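Local coordinates for nitrite oxidoreductase subunit B (Kuenenia stuttgartiensis, PDB 7B04), which probably relays electrons through its iron-sulfur clusters, as the beta subunit of the nitrite oxidoreductase complex of an anammox bacterium, at residues Q25-N33 and N302-W310. Sequence-based numbering, arbitrary orientation.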
ATOM      1  N   GLN A  25     -12.262  30.536   5.580  1.00 33.43           N
ATOM      2  CA  GLN A  25     -11.617  29.487   6.362  1.00 27.82           C
ATOM      3  C   GLN A  25     -11.182  28.339   5.466  1.00 28.75           C
ATOM      4  O   GLN A  25     -11.992  27.794   4.707  1.00 34.24           O
ATOM      5  CB  GLN A  25     -12.558  28.961   7.451  1.00 24.19           C
ATOM      6  CG  GLN A  25     -12.001  27.777   8.225  1.00 26.55           C
ATOM      7  CD  GLN A  25     -10.843  28.162   9.129  1.00 30.59           C
ATOM      8  OE1 GLN A  25     -10.871  29.204   9.784  1.00 29.51           O
ATOM      9  NE2 GLN A  25      -9.819  27.318   9.169  1.00 35.52           N
ATOM     10  N   PHE A  26      -9.906  27.970   5.572  1.00 28.52           N
ATOM     11  CA  PHE A  26      -9.386  26.779   4.910  1.00 28.18           C
ATOM     12  C   PHE A  26     -10.197  25.564   5.328  1.00 29.69           C
ATOM     13  O   PHE A  26     -10.255  25.221   6.512  1.00 29.80           O
ATOM     14  CB  PHE A  26      -7.905  26.589   5.260  1.00 27.50           C
ATOM     15  CG  PHE A  26      -7.317  25.288   4.783  1.00 32.59           C
ATOM     16  CD1 PHE A  26      -7.327  24.162   5.592  1.00 25.97           C
ATOM     17  CD2 PHE A  26      -6.749  25.193   3.529  1.00 35.67           C
ATOM     18  CE1 PHE A  26      -6.786  22.968   5.151  1.00 25.63           C
ATOM     19  CE2 PHE A  26      -6.205  24.003   3.090  1.00 38.02           C
ATOM     20  CZ  PHE A  26      -6.224  22.891   3.897  1.00 32.46           C
ATOM     21  N   ALA A  27     -10.821  24.911   4.353  1.00 29.38           N
ATOM     22  CA  ALA A  27     -11.725  23.811   4.642  1.00 27.59           C
ATOM     23  C   ALA A  27     -11.661  22.800   3.509  1.00 31.67           C
ATOM     24  O   ALA A  27     -11.202  23.100   2.403  1.00 33.66           O
ATOM     25  CB  ALA A  27     -13.162  24.303   4.845  1.00 23.39           C
ATOM     26  N   ALA A  28     -12.129  21.591   3.804  1.00 35.29           N
ATOM     27  CA  ALA A  28     -12.123  20.515   2.825  1.00 33.12           C
ATOM     28  C   ALA A  28     -13.251  19.546   3.143  1.00 35.16           C
ATOM     29  O   ALA A  28     -13.723  19.459   4.279  1.00 34.56           O
ATOM     30  CB  ALA A  28     -10.775  19.784   2.801  1.00 32.46           C
ATOM     31  N   VAL A  29     -13.676  18.814   2.116  1.00 36.50           N
ATOM     32  CA  VAL A  29     -14.734  17.818   2.231  1.00 30.06           C
ATOM     33  C   VAL A  29     -14.156  16.462   1.856  1.00 29.64           C
ATOM     34  O   VAL A  29     -13.573  16.311   0.777  1.00 34.63           O
ATOM     35  CB  VAL A  29     -15.935  18.164   1.332  1.00 28.80           C
ATOM     36  CG1 VAL A  29     -16.903  16.994   1.262  1.00 30.05           C
ATOM     37  CG2 VAL A  29     -16.629  19.420   1.838  1.00 29.60           C
ATOM     38  N   PHE A  30     -14.327  15.479   2.737  1.00 30.14           N
ATOM     39  CA  PHE A  30     -13.830  14.125   2.517  1.00 31.14           C
ATOM     40  C   PHE A  30     -15.023  13.200   2.315  1.00 39.08           C
ATOM     41  O   PHE A  30     -15.867  13.070   3.209  1.00 37.04           O
ATOM     42  CB  PHE A  30     -12.987  13.632   3.697  1.00 30.35           C
ATOM     43  CG  PHE A  30     -11.684  14.369   3.892  1.00 28.69           C
ATOM     44  CD1 PHE A  30     -11.360  15.482   3.138  1.00 28.90           C
ATOM     45  CD2 PHE A  30     -10.777  13.934   4.846  1.00 29.15           C
ATOM     46  CE1 PHE A  30     -10.166  16.145   3.331  1.00 30.11           C
ATOM     47  CE2 PHE A  30      -9.581  14.593   5.043  1.00 25.70           C
ATOM     48  CZ  PHE A  30      -9.275  15.699   4.284  1.00 31.52           C
ATOM     49  N   ASN A  31     -15.093  12.557   1.152  1.00 38.91           N
ATOM     50  CA  ASN A  31     -16.139  11.569   0.881  1.00 36.29           C
ATOM     51  C   ASN A  31     -15.627  10.216   1.359  1.00 39.86           C
ATOM     52  O   ASN A  31     -14.948   9.492   0.630  1.00 42.43           O
ATOM     53  CB  ASN A  31     -16.505  11.551  -0.598  1.00 40.39           C
ATOM     54  CG  ASN A  31     -17.763  10.748  -0.878  1.00 42.00           C
ATOM     55  OD1 ASN A  31     -18.349  10.154   0.027  1.00 40.72           O
ATOM     56  ND2 ASN A  31     -18.182  10.728  -2.137  1.00 43.11           N
ATOM     57  N   ILE A  32     -15.966   9.870   2.605  1.00 40.21           N
ATOM     58  CA  ILE A  32     -15.508   8.615   3.199  1.00 35.93           C
ATOM     59  C   ILE A  32     -15.962   7.416   2.376  1.00 33.68           C
ATOM     60  O   ILE A  32     -15.263   6.397   2.309  1.00 36.62           O
ATOM     61  CB  ILE A  32     -15.995   8.509   4.658  1.00 28.97           C
ATOM     62  CG1 ILE A  32     -15.514   9.708   5.475  1.00 30.86           C
ATOM     63  CG2 ILE A  32     -15.510   7.220   5.296  1.00 33.85           C
ATOM     64  CD1 ILE A  32     -16.029   9.708   6.897  1.00 40.77           C
ATOM     65  N   ASN A  33     -17.127   7.519   1.734  1.00 33.96           N
ATOM     66  CA  ASN A  33     -17.652   6.411   0.941  1.00 31.34           C
ATOM     67  C   ASN A  33     -16.693   5.980  -0.162  1.00 34.45           C
ATOM     68  O   ASN A  33     -16.709   4.815  -0.571  1.00 42.92           O
ATOM     69  CB  ASN A  33     -19.002   6.799   0.345  1.00 32.95           C
ATOM     70  CG  ASN A  33     -20.062   7.021   1.404  1.00 39.00           C
ATOM     71  OD1 ASN A  33     -20.385   6.117   2.173  1.00 38.12           O
ATOM     72  ND2 ASN A  33     -20.608   8.231   1.452  1.00 35.15           N
ATOM     73  N   ASN A 302     -12.622  22.131  10.674  1.00 36.38           N
ATOM     74  CA  ASN A 302     -12.967  22.606   9.340  1.00 37.08           C
ATOM     75  C   ASN A 302     -12.605  21.588   8.267  1.00 30.54           C
ATOM     76  O   ASN A 302     -12.395  21.959   7.111  1.00 28.16           O
ATOM     77  CB  ASN A 302     -12.302  23.955   9.072  1.00 33.77           C
ATOM     78  CG  ASN A 302     -12.837  25.046   9.979  1.00 32.14           C
ATOM     79  OD1 ASN A 302     -14.043  25.293  10.025  1.00 33.44           O
ATOM     80  ND2 ASN A 302     -11.946  25.692  10.719  1.00 36.02           N
ATOM     81  N   ILE A 303     -12.538  20.313   8.635  1.00 34.34           N
ATOM     82  CA  ILE A 303     -12.488  19.203   7.694  1.00 31.61           C
ATOM     83  C   ILE A 303     -13.791  18.437   7.863  1.00 31.96           C
ATOM     84  O   ILE A 303     -14.038  17.837   8.917  1.00 37.29           O
ATOM     85  CB  ILE A 303     -11.271  18.299   7.932  1.00 32.78           C
ATOM     86  CG1 ILE A 303      -9.978  19.106   7.816  1.00 33.10           C
ATOM     87  CG2 ILE A 303     -11.269  17.139   6.947  1.00 28.14           C
ATOM     88  CD1 ILE A 303      -9.781  19.746   6.460  1.00 28.95           C
ATOM     89  N   TYR A 304     -14.630  18.461   6.834  1.00 32.63           N
ATOM     90  CA  TYR A 304     -15.978  17.920   6.908  1.00 36.11           C
ATOM     91  C   TYR A 304     -16.071  16.640   6.091  1.00 37.24           C
ATOM     92  O   TYR A 304     -15.486  16.537   5.009  1.00 34.51           O
ATOM     93  CB  TYR A 304     -16.999  18.943   6.408  1.00 34.53           C
ATOM     94  CG  TYR A 304     -16.988  20.238   7.184  1.00 33.95           C
ATOM     95  CD1 TYR A 304     -17.833  20.427   8.269  1.00 36.95           C
ATOM     96  CD2 TYR A 304     -16.125  21.269   6.837  1.00 32.43           C
ATOM     97  CE1 TYR A 304     -17.823  21.610   8.981  1.00 40.82           C
ATOM     98  CE2 TYR A 304     -16.110  22.454   7.541  1.00 36.68           C
ATOM     99  CZ  TYR A 304     -16.959  22.619   8.614  1.00 40.59           C
ATOM    100  OH  TYR A 304     -16.943  23.799   9.319  1.00 39.74           O
ATOM    101  N   TYR A 305     -16.806  15.663   6.618  1.00 33.88           N
ATOM    102  CA  TYR A 305     -16.854  14.326   6.049  1.00 34.76           C
ATOM    103  C   TYR A 305     -18.266  13.978   5.608  1.00 37.68           C
ATOM    104  O   TYR A 305     -19.240  14.310   6.292  1.00 42.57           O
ATOM    105  CB  TYR A 305     -16.392  13.278   7.066  1.00 34.94           C
ATOM    106  CG  TYR A 305     -14.971  13.436   7.551  1.00 31.13           C
ATOM    107  CD1 TYR A 305     -13.939  12.716   6.970  1.00 32.38           C
ATOM    108  CD2 TYR A 305     -14.667  14.289   8.603  1.00 31.62           C
ATOM    109  CE1 TYR A 305     -12.639  12.847   7.415  1.00 32.72           C
ATOM    110  CE2 TYR A 305     -13.371  14.430   9.054  1.00 28.69           C
ATOM    111  CZ  TYR A 305     -12.361  13.706   8.457  1.00 35.47           C
ATOM    112  OH  TYR A 305     -11.067  13.842   8.903  1.00 40.34           O
ATOM    113  N   ILE A 306     -18.370  13.292   4.476  1.00 33.75           N
ATOM    114  CA  ILE A 306     -19.606  12.633   4.070  1.00 35.24           C
ATOM    115  C   ILE A 306     -19.623  11.261   4.737  1.00 34.75           C
ATOM    116  O   ILE A 306     -18.743  10.435   4.443  1.00 36.89           O
ATOM    117  CB  ILE A 306     -19.709  12.508   2.546  1.00 35.63           C
ATOM    118  CG1 ILE A 306     -19.874  13.891   1.910  1.00 31.68           C
ATOM    119  CG2 ILE A 306     -20.873  11.607   2.163  1.00 37.24           C
ATOM    120  CD1 ILE A 306     -19.876  13.872   0.398  1.00 28.12           C
ATOM    121  N   PRO A 307     -20.575  10.980   5.621  1.00 36.70           N
ATOM    122  CA  PRO A 307     -20.497   9.767   6.445  1.00 35.19           C
ATOM    123  C   PRO A 307     -20.611   8.512   5.600  1.00 35.13           C
ATOM    124  O   PRO A 307     -21.141   8.552   4.479  1.00 37.92           O
ATOM    125  CB  PRO A 307     -21.697   9.907   7.397  1.00 37.55           C
ATOM    126  CG  PRO A 307     -22.027  11.368   7.385  1.00 38.22           C
ATOM    127  CD  PRO A 307     -21.715  11.832   5.997  1.00 37.95           C
ATOM    128  N   PRO A 308     -20.110   7.381   6.094  1.00 40.18           N
ATOM    129  CA  PRO A 308     -20.284   6.122   5.364  1.00 40.32           C
ATOM    130  C   PRO A 308     -21.745   5.697   5.347  1.00 44.83           C
ATOM    131  O   PRO A 308     -22.458   5.809   6.346  1.00 41.34           O
ATOM    132  CB  PRO A 308     -19.423   5.126   6.151  1.00 35.71           C
ATOM    133  CG  PRO A 308     -18.472   5.973   6.935  1.00 32.47           C
ATOM    134  CD  PRO A 308     -19.216   7.229   7.255  1.00 38.82           C
ATOM    135  N   ARG A 309     -22.184   5.202   4.188  1.00 41.99           N
ATOM    136  CA  ARG A 309     -23.562   4.748   4.033  1.00 45.25           C
ATOM    137  C   ARG A 309     -23.856   3.477   4.821  1.00 43.53           C
ATOM    138  O   ARG A 309     -25.028   3.174   5.067  1.00 50.75           O
ATOM    139  CB  ARG A 309     -23.879   4.528   2.553  1.00 40.99           C
ATOM    140  CG  ARG A 309     -23.122   3.374   1.923  1.00 40.73           C
ATOM    141  CD  ARG A 309     -23.651   3.056   0.537  1.00 41.75           C
ATOM    142  NE  ARG A 309     -22.983   1.895  -0.042  1.00 52.93           N
ATOM    143  CZ  ARG A 309     -23.369   1.291  -1.161  1.00 46.90           C
ATOM    144  NH1 ARG A 309     -22.700   0.240  -1.612  1.00 48.50           N
ATOM    145  NH2 ARG A 309     -24.425   1.738  -1.828  1.00 39.73           N
ATOM    146  N   TRP A 310     -22.827   2.729   5.218  1.00 38.14           N
ATOM    147  CA  TRP A 310     -22.995   1.379   5.733  1.00 41.55           C
ATOM    148  C   TRP A 310     -22.730   1.249   7.225  1.00 46.77           C
ATOM    149  O   TRP A 310     -23.039   0.198   7.799  1.00 51.57           O
ATOM    150  CB  TRP A 310     -22.060   0.418   4.988  1.00 42.88           C
ATOM    151  CG  TRP A 310     -20.616   0.716   5.243  1.00 36.50           C
ATOM    152  CD1 TRP A 310     -19.824   0.168   6.209  1.00 37.57           C
ATOM    153  CD2 TRP A 310     -19.796   1.648   4.531  1.00 36.55           C
ATOM    154  NE1 TRP A 310     -18.558   0.696   6.138  1.00 37.72           N
ATOM    155  CE2 TRP A 310     -18.515   1.607   5.115  1.00 39.75           C
ATOM    156  CE3 TRP A 310     -20.020   2.510   3.454  1.00 33.71           C
ATOM    157  CZ2 TRP A 310     -17.462   2.396   4.657  1.00 39.21           C
ATOM    158  CZ3 TRP A 310     -18.974   3.291   3.001  1.00 32.29           C
ATOM    159  CH2 TRP A 310     -17.711   3.229   3.602  1.00 38.79           C
TER
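Phe-30 meets two side chains of the neighbouring strand. CG2 of Ile-303 sits over the middle of one ring face, 3.6 Å from the centroid of Phe-30, a CH-pi contact. At its CD2 side the ring turns its edge to the face of Tyr-305 in an offset edge-to-face pair, planes at 86°; Arg-267 adds a cation-pi contact. Ile-32 continues this row, its CD1 reaching CB of Tyr-305 and its CG2 meeting the ring of Pro-308. The opposite face of the sheet carries Val-29, Tyr-304, Asn-31 and Ile-306, with helix 279-286 packed on Val-29 and Tyr-304.

Between the faces runs a parallel ladder: Tyr-304 N to Ala-28 O (2.9 Å), Phe-30 N to Tyr-304 O and Ile-306 N to Phe-30 O. After a last, weak rung from Ile-32 N to Ile-306 O, the side chain of Asn-33 takes over. With CG anti to its own carbonyl carbon (chi1 -65°), the amide faces the backbone of Pro-307 to Arg-309: OD1 accepts Arg-309 N at 2.9 Å, in the carbonyl plane, while ND2 donates to Asn-31 OD1 and weakly to Pro-307 O.

At the other end the amides of Gln-25 and Asn-302 stack, planes 21° apart, with polar partners elsewhere, Lys-194 and His-177 among them. Strand 25-31 lies inside a mixed sheet, between 303-306 and antiparallel 267-272, and leads, through a 3-10 segment starting at Ile-32, into the cluster-binding loop of a ferredoxin-type 4Fe-4S domain, beginning at Cys-35.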